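Local coordinates for protein BA_2500 (Bacillus anthracis, PDB 4GUC) that is of unknown function but belongs to the DUF5065 family, a small, mainly beta domain grouped with the immunoglobulin-like E-set folds, at residues N22-E27 against N109-G114; G32-G37 against T89-A94; T43-G48 against H82-F87; T51-I56 against T74-G79. All coordinates share one frame; numbering follows the deposited sequence.

Interaction 1: N22-E27 against N109-G114; sequences NADFIE and NYYYGG
The ring of Tyr112 packs against the backbone of Ala23-Phe25 and carries the tight part of this contact. Its CG sits between the backbone N and the carbonyl carbon (chi1 75°), and from there the ring reaches the other segment. CE2 comes within 3.5 Å of Ala23 O, while CD2 approaches Ala23 CB at 3.8 Å and the CB of Phe25 packs against CE2. Asp24 O lies at the edge of the same ring, near its plane. At its far end the buried phenol is tied down by a hydrogen bond between Tyr112 OH and His20 ND1, and Tyr16 and Leu19 of helix 16-22 touch it.

The solvent side is formed by the exposed side chains of Asp24 and Phe25. Asp24 and Tyr111 lie side by side and point the same way, with the carboxylate and ring planes 78° apart, and Asp24 CB packs 3.7 Å from Tyr111 CD1. Ile26 packs beside it, setting CD1 3.8 Å from Tyr111 CB. Phe25, on the Tyr112 face, presents a ring edge to the Gly113-Gly114 backbone, CE1 being 3.5 Å from Gly113 O.

Asp24 N donates to Tyr110 O (3.0 Å), Tyr112 N to Asp24 O and Ile26 N to Tyr112 O (3.0 Å, 166° at the hydrogen). Asp24 thus bonds to the residues on either side of Tyr111, as in a parallel pairing of strand 24-25 with strand 109-119.

Interaction 2: G32-G37 against T89-A94; sequences GDLKHG and TPITKA
Gly37 N donates to Ile91 O in a short, straight hydrogen bond (2.8 Å, 175° at the hydrogen), the one backbone bond between two segments that meet just past the ends of their strands. The CA of His36 rests against the same carbonyl, 3.5 Å from Ile91 O.

Ile91 and His36 carry the contact. Lys93 CA lies over the centre of one imidazole face, a CH-pi contact 3.9 Å from the ring centroid of His36. Lys93 CG adds to this cover, 3.9 Å from His36 ND1, as the extended lysine crosses the histidine at about a right angle. His36 CD2 comes within 3.2 Å of Thr92 O, and a hydrogen bond between His36 NE2 and Tyr95 O helps to fix the ring.

Strand 34-35 pairs with strand 109-119 of the mixed sheet, whereas strand 84-90 pairs with strand 39-45, so the contact joins parts of two sheets, consistent with a sandwich of the E-set type. On its inner side Leu34 and Ile91, both buried, cross at about a right angle, with Leu34 CD1 3.8 Å from Ile91 CG1. Ile91 CG2, anti to the backbone N, meets Lys35 O at 3.8 Å, and Ile118 of strand 109-119 touches both Ile91 and His36.

Interaction 3: T43-G48 against H82-F87; sequences TIYTGG and HNYGRF
Thr43 faces Arg86 in a non-hydrogen-bonded antiparallel pair, its OG1 beside the aliphatic CG of the arginine, whose guanidinium reaches on to a salt bridge with Asp41. Ile44 and Gly85 form the hydrogen-bonded pair: Ile44 N donates to Gly85 O (2.9 Å) and Gly85 N to Ile44 O (2.8 Å). On the opposite face of the sheet from Thr43, Ile44 CD1 packs 4.1 Å from Phe87 CD2.

At Tyr45 the contact turns aromatic. With CG anti to the backbone N (chi1 169°), the ring of Tyr45 directs an edge toward the face of Tyr84 in a T-shaped stack, the centroids 5.3 Å apart and the planes at 67°. Tyr45 CD1 lies 3.6 Å from Tyr84 CE1, and Tyr45 CA adds a CH-pi contact over that same ring.

As the strand ends, Asn83 O accepts a bond from Thr46 N (2.9 Å) and a weak, bent one from Gly47 N.

The outer face thus combines ring stacking with charged contacts, including a cation-pi contact of Lys81 with Tyr84, whereas the Ile44 and Phe87 side is largely apolar, implying that this strand pair covers the core with one face and meets solvent with the other.

Interaction 4: T51-I56 against T74-G79; sequences TGIVKI and TIYDSG
Ile53 and Tyr76 run alongside each other and point the same way, the isoleucine laying CD1 3.7 Å from Tyr76 CE1. The other branch of Ile53, CG2, turns to Thr74 and meets the threonine CG2 at 3.7 Å. Lys55 and Thr74 also lie side by side: the extended lysine passes the hydroxyl with both CG and CE 3.9 Å from Thr74 OG1, while its ammonium goes on to a salt bridge with Asp9 and a cation-pi contact with Trp11.

The opposite face is wholly aliphatic. Ile75 carries CG1 anti to its carbonyl carbon (chi1 -45°) and CD1 ends 4.1 Å from Ile56 CD1, with Val54 CG1 flanking it more loosely. The backbones of Val54 and Ile75 form a hydrogen-bonded antiparallel pair, Val54 N donating to Ile75 O (3.1 Å) and Ile75 N to Val54 O (2.7 Å). Farther along, where the segments part, a water donates to Gly52 O and accepts from Asp77 N. Asp77 OD1 closes an Asx turn by accepting from Gly79 N.

The pair belongs to the beta hairpin of strands 53-59 and 69-76. Strand 98-106 bonds to the other edge of strand 53-59, and the Val54, Ile56 and Ile75 face is covered by Phe87 and Thr89 of strand 84-90.

Interactions 1, 2 and 4 all reach the mixed sheet, at its parallel edge strands 24-25 and 34-35 and in its hairpin, whereas interaction 3 is the pairing of the smaller sheet; strand 84-90 serves interactions 2 and 3. Interactions 3 and 4 are neighbours, centres about 10 Å apart, connected by probable hydrogen bonds from Arg86 N to Asp77 OD1 and from Ser78 N to Arg86 O. Interaction 2 meets interaction 4 through Thr89 against Ile75 and Ile56, and interaction 1 meets interaction 3 where Ile26 touches Ile44. Aliphatic packing dominates the core face of interaction 4; aromatic rings carry interactions 1 and 3; interaction 2 pairs a buried Leu34-Ile91 contact with a more exposed His36-Lys93 one.

Interaction 1: N22-E27 against N109-G114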
# COMPACT_ATOMS: atom_id res chain seq x y z
N ASN A 22 7.87 -10.67 5.84
CA ASN A 22 9.13 -10.11 5.30
C ASN A 22 9.25 -8.60 5.32
O ASN A 22 10.31 -8.07 5.64
CB ASN A 22 9.29 -10.65 3.88
CG ASN A 22 9.64 -12.10 3.90
OD1 ASN A 22 10.80 -12.45 4.16
ND2 ASN A 22 8.69 -12.97 3.61
N ALA A 23 8.19 -7.90 4.97
CA ALA A 23 8.27 -6.44 4.95
C ALA A 23 8.23 -5.87 6.33
O ALA A 23 7.73 -6.51 7.26
CB ALA A 23 7.11 -5.84 4.10
N ASP A 24 8.73 -4.66 6.50
CA ASP A 24 8.70 -4.01 7.79
C ASP A 24 7.43 -3.25 8.00
O ASP A 24 7.02 -2.45 7.18
CB ASP A 24 9.86 -3.03 7.95
CG ASP A 24 11.18 -3.68 8.32
OD1 ASP A 24 11.30 -4.93 8.40
OD2 ASP A 24 12.12 -2.91 8.57
N PHE A 25 6.76 -3.49 9.12
CA PHE A 25 5.57 -2.76 9.45
C PHE A 25 5.92 -1.37 9.96
O PHE A 25 6.82 -1.22 10.81
CB PHE A 25 4.75 -3.46 10.53
CG PHE A 25 3.65 -2.59 11.06
CD1 PHE A 25 2.54 -2.31 10.30
CD2 PHE A 25 3.70 -2.09 12.34
CE1 PHE A 25 1.55 -1.48 10.78
CE2 PHE A 25 2.70 -1.28 12.82
CZ PHE A 25 1.61 -0.99 12.03
N ILE A 26 5.24 -0.34 9.43
CA ILE A 26 5.43 1.03 9.87
C ILE A 26 4.08 1.67 10.17
O ILE A 26 3.13 1.60 9.38
CB ILE A 26 6.34 1.87 8.96
CG1 ILE A 26 5.79 1.97 7.56
CG2 ILE A 26 7.77 1.30 9.00
CD1 ILE A 26 6.63 2.94 6.68
N GLU A 27 3.96 2.28 11.33
CA GLU A 27 2.68 2.89 11.75
C GLU A 27 2.17 4.02 10.89
O GLU A 27 0.94 4.20 10.78
CB GLU A 27 2.74 3.23 13.26
CG GLU A 27 2.87 1.92 14.08
CD GLU A 27 2.99 2.06 15.59
OE1 GLU A 27 2.65 3.14 16.13
OE2 GLU A 27 3.41 1.03 16.23
N ASN A 109 14.09 -2.21 -0.28
CA ASN A 109 13.32 -2.60 0.90
C ASN A 109 11.84 -2.31 0.78
O ASN A 109 11.42 -1.41 0.06
CB ASN A 109 13.92 -1.88 2.11
CG ASN A 109 15.38 -2.26 2.38
OD1 ASN A 109 15.78 -3.42 2.19
ND2 ASN A 109 16.18 -1.28 2.76
N TYR A 110 11.06 -3.06 1.54
CA TYR A 110 9.62 -2.92 1.55
C TYR A 110 9.06 -2.70 2.94
O TYR A 110 9.56 -3.28 3.91
CB TYR A 110 8.95 -4.15 0.94
CG TYR A 110 9.25 -4.31 -0.54
CD1 TYR A 110 8.45 -3.73 -1.49
CD2 TYR A 110 10.32 -5.06 -0.97
CE1 TYR A 110 8.70 -3.91 -2.84
CE2 TYR A 110 10.60 -5.22 -2.29
CZ TYR A 110 9.78 -4.62 -3.23
OH TYR A 110 10.01 -4.80 -4.59
N TYR A 111 8.01 -1.89 3.00
CA TYR A 111 7.29 -1.50 4.21
C TYR A 111 5.80 -1.63 4.01
O TYR A 111 5.34 -1.57 2.85
CB TYR A 111 7.62 -0.04 4.54
CG TYR A 111 9.12 0.17 4.67
CD1 TYR A 111 9.74 0.04 5.90
CD2 TYR A 111 9.91 0.45 3.56
CE1 TYR A 111 11.15 0.18 6.02
CE2 TYR A 111 11.29 0.59 3.67
CZ TYR A 111 11.89 0.47 4.89
OH TYR A 111 13.28 0.63 4.97
N TYR A 112 5.02 -1.86 5.06
CA TYR A 112 3.57 -1.97 4.89
C TYR A 112 2.87 -1.48 6.13
O TYR A 112 3.51 -1.32 7.17
CB TYR A 112 3.18 -3.40 4.50
CG TYR A 112 3.22 -4.41 5.62
CD1 TYR A 112 2.08 -5.17 5.97
CD2 TYR A 112 4.38 -4.61 6.36
CE1 TYR A 112 2.13 -6.07 7.03
CE2 TYR A 112 4.41 -5.51 7.39
CZ TYR A 112 3.29 -6.22 7.75
OH TYR A 112 3.39 -7.11 8.80
N GLY A 113 1.57 -1.23 6.03
CA GLY A 113 0.77 -0.73 7.14
C GLY A 113 -0.26 -1.70 7.68
O GLY A 113 -1.09 -1.31 8.52
N GLY A 114 -0.15 -2.97 7.28
CA GLY A 114 -1.08 -4.02 7.66
C GLY A 114 -2.39 -3.89 6.88
O GLY A 114 -2.75 -2.81 6.39

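Interaction 2: G32-G37 against T89-A94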
# COMPACT_ATOMS: atom_id res chain seq x y z
N GLY A 32 -6.07 2.58 9.01
CA GLY A 32 -7.30 2.08 9.60
C GLY A 32 -8.28 1.86 8.48
O GLY A 32 -7.96 2.02 7.31
N ASP A 33 -9.50 1.51 8.83
CA ASP A 33 -10.54 1.25 7.82
C ASP A 33 -10.98 2.55 7.17
O ASP A 33 -11.08 3.60 7.83
CB ASP A 33 -11.73 0.56 8.44
CG ASP A 33 -11.41 -0.81 9.00
OD1 ASP A 33 -10.39 -1.45 8.62
OD2 ASP A 33 -12.21 -1.25 9.85
N LEU A 34 -11.25 2.47 5.87
CA LEU A 34 -11.68 3.65 5.09
C LEU A 34 -13.02 3.40 4.40
O LEU A 34 -13.42 2.24 4.20
CB LEU A 34 -10.60 4.00 4.05
CG LEU A 34 -9.19 4.32 4.59
CD1 LEU A 34 -8.20 4.58 3.47
CD2 LEU A 34 -9.28 5.51 5.52
N LYS A 35 -13.73 4.48 4.08
CA LYS A 35 -15.01 4.41 3.38
C LYS A 35 -14.92 5.21 2.10
O LYS A 35 -14.08 6.11 1.98
CB LYS A 35 -16.13 5.01 4.23
CG LYS A 35 -16.55 4.17 5.42
CD LYS A 35 -17.56 4.92 6.29
CE LYS A 35 -18.86 5.34 5.56
NZ LYS A 35 -19.89 4.25 5.46
N HIS A 36 -15.74 4.86 1.11
CA HIS A 36 -15.76 5.63 -0.14
C HIS A 36 -16.01 7.09 0.26
O HIS A 36 -16.91 7.37 1.07
CB HIS A 36 -16.86 5.18 -1.12
CG HIS A 36 -16.68 3.78 -1.63
ND1 HIS A 36 -17.74 2.93 -1.90
CD2 HIS A 36 -15.55 3.06 -1.85
CE1 HIS A 36 -17.27 1.77 -2.34
NE2 HIS A 36 -15.94 1.81 -2.28
N GLY A 37 -15.22 8.00 -0.29
CA GLY A 37 -15.33 9.43 0.02
C GLY A 37 -14.18 9.89 0.88
O GLY A 37 -13.90 11.10 0.95
N THR A 89 -4.27 9.83 -2.07
CA THR A 89 -5.13 9.38 -3.16
C THR A 89 -6.57 9.26 -2.62
O THR A 89 -6.76 8.82 -1.49
CB THR A 89 -4.61 8.06 -3.80
OG1 THR A 89 -5.11 7.93 -5.13
CG2 THR A 89 -5.00 6.83 -2.99
N PRO A 90 -7.59 9.63 -3.43
CA PRO A 90 -8.97 9.51 -2.97
C PRO A 90 -9.50 8.09 -2.98
O PRO A 90 -9.17 7.31 -3.89
CB PRO A 90 -9.76 10.35 -3.99
CG PRO A 90 -8.95 10.31 -5.21
CD PRO A 90 -7.51 10.24 -4.77
N ILE A 91 -10.30 7.74 -1.97
CA ILE A 91 -10.92 6.42 -1.94
C ILE A 91 -12.28 6.56 -2.68
O ILE A 91 -13.29 7.02 -2.11
CB ILE A 91 -11.10 5.87 -0.52
CG1 ILE A 91 -9.75 5.83 0.20
CG2 ILE A 91 -11.72 4.47 -0.55
CD1 ILE A 91 -8.68 5.02 -0.48
N THR A 92 -12.26 6.18 -3.95
CA THR A 92 -13.43 6.25 -4.81
C THR A 92 -14.13 4.89 -4.86
O THR A 92 -13.68 3.93 -4.24
CB THR A 92 -12.99 6.59 -6.25
OG1 THR A 92 -12.20 5.50 -6.76
CG2 THR A 92 -12.17 7.88 -6.27
N LYS A 93 -15.25 4.81 -5.58
CA LYS A 93 -15.99 3.57 -5.71
C LYS A 93 -15.25 2.51 -6.51
O LYS A 93 -15.63 1.34 -6.49
CB LYS A 93 -17.37 3.80 -6.29
CG LYS A 93 -18.29 4.54 -5.36
CD LYS A 93 -19.63 4.67 -5.99
CE LYS A 93 -20.59 5.36 -5.06
NZ LYS A 93 -21.87 5.67 -5.67
N ALA A 94 -14.20 2.90 -7.23
CA ALA A 94 -13.39 1.96 -7.99
C ALA A 94 -12.77 0.92 -7.03
O ALA A 94 -12.39 -0.17 -7.44
CB ALA A 94 -12.31 2.71 -8.76

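Interaction 3: T43-G48 against H82-F87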
# COMPACT_ATOMS: atom_id res chain seq x y z
N THR A 43 2.33 10.75 5.45
CA THR A 43 3.66 11.39 5.33
C THR A 43 4.63 10.43 6.02
O THR A 43 4.42 10.08 7.19
CB THR A 43 3.73 12.80 5.91
OG1 THR A 43 2.87 13.65 5.14
CG2 THR A 43 5.17 13.35 5.83
N ILE A 44 5.71 10.07 5.35
CA ILE A 44 6.66 9.07 5.83
C ILE A 44 8.10 9.48 5.62
O ILE A 44 8.44 10.02 4.54
CB ILE A 44 6.45 7.77 4.96
CG1 ILE A 44 4.96 7.36 4.94
CG2 ILE A 44 7.31 6.65 5.47
CD1 ILE A 44 4.63 6.18 4.05
N TYR A 45 8.97 9.26 6.60
CA TYR A 45 10.39 9.53 6.43
C TYR A 45 10.96 8.51 5.43
O TYR A 45 10.82 7.30 5.65
CB TYR A 45 11.15 9.42 7.75
CG TYR A 45 12.66 9.44 7.57
CD1 TYR A 45 13.33 10.61 7.16
CD2 TYR A 45 13.45 8.31 7.85
CE1 TYR A 45 14.66 10.66 7.01
CE2 TYR A 45 14.82 8.37 7.70
CZ TYR A 45 15.43 9.55 7.29
OH TYR A 45 16.82 9.60 7.16
N THR A 46 11.63 8.96 4.38
CA THR A 46 12.17 8.06 3.36
C THR A 46 13.69 8.12 3.15
O THR A 46 14.25 7.49 2.27
CB THR A 46 11.41 8.23 2.07
OG1 THR A 46 11.36 9.60 1.69
CG2 THR A 46 9.94 7.75 2.22
N GLY A 47 14.38 8.89 3.97
CA GLY A 47 15.82 8.92 3.91
C GLY A 47 16.47 9.82 2.88
O GLY A 47 15.80 10.53 2.16
N GLY A 48 17.79 9.72 2.79
CA GLY A 48 18.58 10.55 1.92
C GLY A 48 19.20 9.98 0.69
O GLY A 48 20.14 10.57 0.16
N HIS A 82 11.81 17.72 2.50
CA HIS A 82 13.13 17.07 2.35
C HIS A 82 13.23 15.73 3.07
O HIS A 82 12.98 15.65 4.26
CB HIS A 82 14.24 18.01 2.84
CG HIS A 82 15.63 17.56 2.52
ND1 HIS A 82 16.20 17.79 1.28
CD2 HIS A 82 16.57 16.93 3.25
CE1 HIS A 82 17.42 17.28 1.27
NE2 HIS A 82 17.68 16.75 2.44
N ASN A 83 13.60 14.69 2.33
CA ASN A 83 13.81 13.34 2.85
C ASN A 83 12.54 12.63 3.37
O ASN A 83 12.63 11.61 4.06
CB ASN A 83 14.95 13.26 3.86
CG ASN A 83 16.33 13.47 3.26
OD1 ASN A 83 16.49 13.65 2.05
ND2 ASN A 83 17.36 13.39 4.12
N TYR A 84 11.39 13.19 3.05
CA TYR A 84 10.12 12.59 3.42
C TYR A 84 9.27 12.47 2.15
O TYR A 84 9.56 13.12 1.14
CB TYR A 84 9.33 13.39 4.48
CG TYR A 84 9.88 13.32 5.89
CD1 TYR A 84 11.12 13.86 6.21
CD2 TYR A 84 9.11 12.83 6.94
CE1 TYR A 84 11.64 13.82 7.48
CE2 TYR A 84 9.61 12.80 8.25
CZ TYR A 84 10.87 13.29 8.50
OH TYR A 84 11.41 13.29 9.76
N GLY A 85 8.28 11.62 2.20
CA GLY A 85 7.33 11.44 1.10
C GLY A 85 5.91 11.64 1.58
O GLY A 85 5.57 11.23 2.70
N ARG A 86 5.06 12.25 0.75
CA ARG A 86 3.64 12.44 1.07
C ARG A 86 2.90 11.67 -0.03
O ARG A 86 3.12 11.91 -1.20
CB ARG A 86 3.20 13.90 1.08
CG ARG A 86 1.76 14.04 1.44
CD ARG A 86 1.29 15.44 1.26
NE ARG A 86 -0.13 15.54 1.58
CZ ARG A 86 -0.88 16.61 1.30
NH1 ARG A 86 -0.33 17.63 0.68
NH2 ARG A 86 -2.17 16.62 1.61
N PHE A 87 2.01 10.75 0.37
CA PHE A 87 1.26 9.88 -0.56
C PHE A 87 -0.23 10.09 -0.32
O PHE A 87 -0.73 9.76 0.75
CB PHE A 87 1.71 8.42 -0.36
CG PHE A 87 3.22 8.24 -0.50
CD1 PHE A 87 3.81 8.08 -1.75
CD2 PHE A 87 4.05 8.30 0.59
CE1 PHE A 87 5.16 7.98 -1.89
CE2 PHE A 87 5.44 8.20 0.45
CZ PHE A 87 6.00 8.04 -0.78

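Interaction 4: T51-I56 against T74-G79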
# COMPACT_ATOMS: atom_id res chain seq x y z
N THR A 51 13.81 7.59 -3.17
CA THR A 51 12.48 8.19 -3.11
C THR A 51 11.47 7.04 -3.07
O THR A 51 11.60 6.08 -3.85
CB THR A 51 12.25 9.24 -4.25
OG1 THR A 51 13.06 10.41 -3.98
CG2 THR A 51 10.78 9.67 -4.30
N GLY A 52 10.50 7.06 -2.16
CA GLY A 52 9.54 5.96 -2.10
C GLY A 52 8.34 6.08 -3.00
O GLY A 52 8.01 7.14 -3.52
N ILE A 53 7.71 4.93 -3.22
CA ILE A 53 6.47 4.80 -4.01
C ILE A 53 5.56 3.92 -3.15
O ILE A 53 6.01 2.93 -2.55
CB ILE A 53 6.71 4.08 -5.36
CG1 ILE A 53 7.68 4.90 -6.25
CG2 ILE A 53 5.38 3.83 -6.10
CD1 ILE A 53 8.03 4.17 -7.53
N VAL A 54 4.28 4.26 -3.10
CA VAL A 54 3.30 3.48 -2.35
C VAL A 54 2.24 2.88 -3.28
O VAL A 54 1.78 3.54 -4.21
CB VAL A 54 2.58 4.35 -1.28
CG1 VAL A 54 1.32 3.63 -0.70
CG2 VAL A 54 3.54 4.80 -0.22
N LYS A 55 1.90 1.62 -3.09
CA LYS A 55 0.84 0.99 -3.81
C LYS A 55 -0.22 0.49 -2.84
O LYS A 55 0.10 0.10 -1.71
CB LYS A 55 1.35 -0.25 -4.58
CG LYS A 55 2.15 0.03 -5.83
CD LYS A 55 2.75 -1.21 -6.46
CE LYS A 55 3.53 -0.88 -7.70
NZ LYS A 55 4.13 -2.17 -8.19
N ILE A 56 -1.48 0.57 -3.25
CA ILE A 56 -2.61 0.03 -2.55
C ILE A 56 -3.01 -1.25 -3.31
O ILE A 56 -3.29 -1.19 -4.51
CB ILE A 56 -3.81 0.99 -2.45
CG1 ILE A 56 -3.42 2.27 -1.67
CG2 ILE A 56 -4.99 0.28 -1.79
CD1 ILE A 56 -4.54 3.29 -1.49
N THR A 74 -1.10 3.09 -7.75
CA THR A 74 0.33 3.39 -7.55
C THR A 74 0.31 4.88 -7.21
O THR A 74 -0.26 5.70 -7.96
CB THR A 74 1.19 3.13 -8.79
OG1 THR A 74 1.06 1.76 -9.14
CG2 THR A 74 2.63 3.47 -8.48
N ILE A 75 0.93 5.25 -6.10
CA ILE A 75 0.93 6.63 -5.63
C ILE A 75 2.36 7.16 -5.50
O ILE A 75 3.23 6.57 -4.82
CB ILE A 75 0.27 6.73 -4.23
CG1 ILE A 75 -1.05 5.93 -4.14
CG2 ILE A 75 0.07 8.20 -3.84
CD1 ILE A 75 -1.70 5.94 -2.72
N TYR A 76 2.64 8.28 -6.16
CA TYR A 76 3.95 8.93 -6.07
C TYR A 76 3.98 10.00 -5.01
O TYR A 76 2.94 10.46 -4.57
CB TYR A 76 4.39 9.48 -7.43
CG TYR A 76 4.82 8.37 -8.36
CD1 TYR A 76 6.17 8.05 -8.49
CD2 TYR A 76 3.90 7.62 -9.06
CE1 TYR A 76 6.59 7.03 -9.31
CE2 TYR A 76 4.32 6.57 -9.90
CZ TYR A 76 5.67 6.30 -10.00
OH TYR A 76 6.12 5.28 -10.82
N ASP A 77 5.17 10.33 -4.54
CA ASP A 77 5.37 11.35 -3.53
C ASP A 77 4.99 12.71 -4.13
O ASP A 77 5.60 13.13 -5.10
CB ASP A 77 6.86 11.34 -3.11
CG ASP A 77 7.29 12.57 -2.34
OD1 ASP A 77 6.52 13.23 -1.63
OD2 ASP A 77 8.50 12.88 -2.44
N SER A 78 4.02 13.38 -3.52
CA SER A 78 3.53 14.69 -3.97
C SER A 78 3.84 15.82 -2.98
O SER A 78 3.26 16.89 -3.09
CB SER A 78 2.00 14.63 -4.22
OG SER A 78 1.25 14.36 -3.04
N GLY A 79 4.72 15.56 -2.03
CA GLY A 79 5.09 16.56 -1.04
C GLY A 79 6.34 17.30 -1.45
O GLY A 79 6.96 17.00 -2.46
O HOH W 1 7.43 8.87 -5.64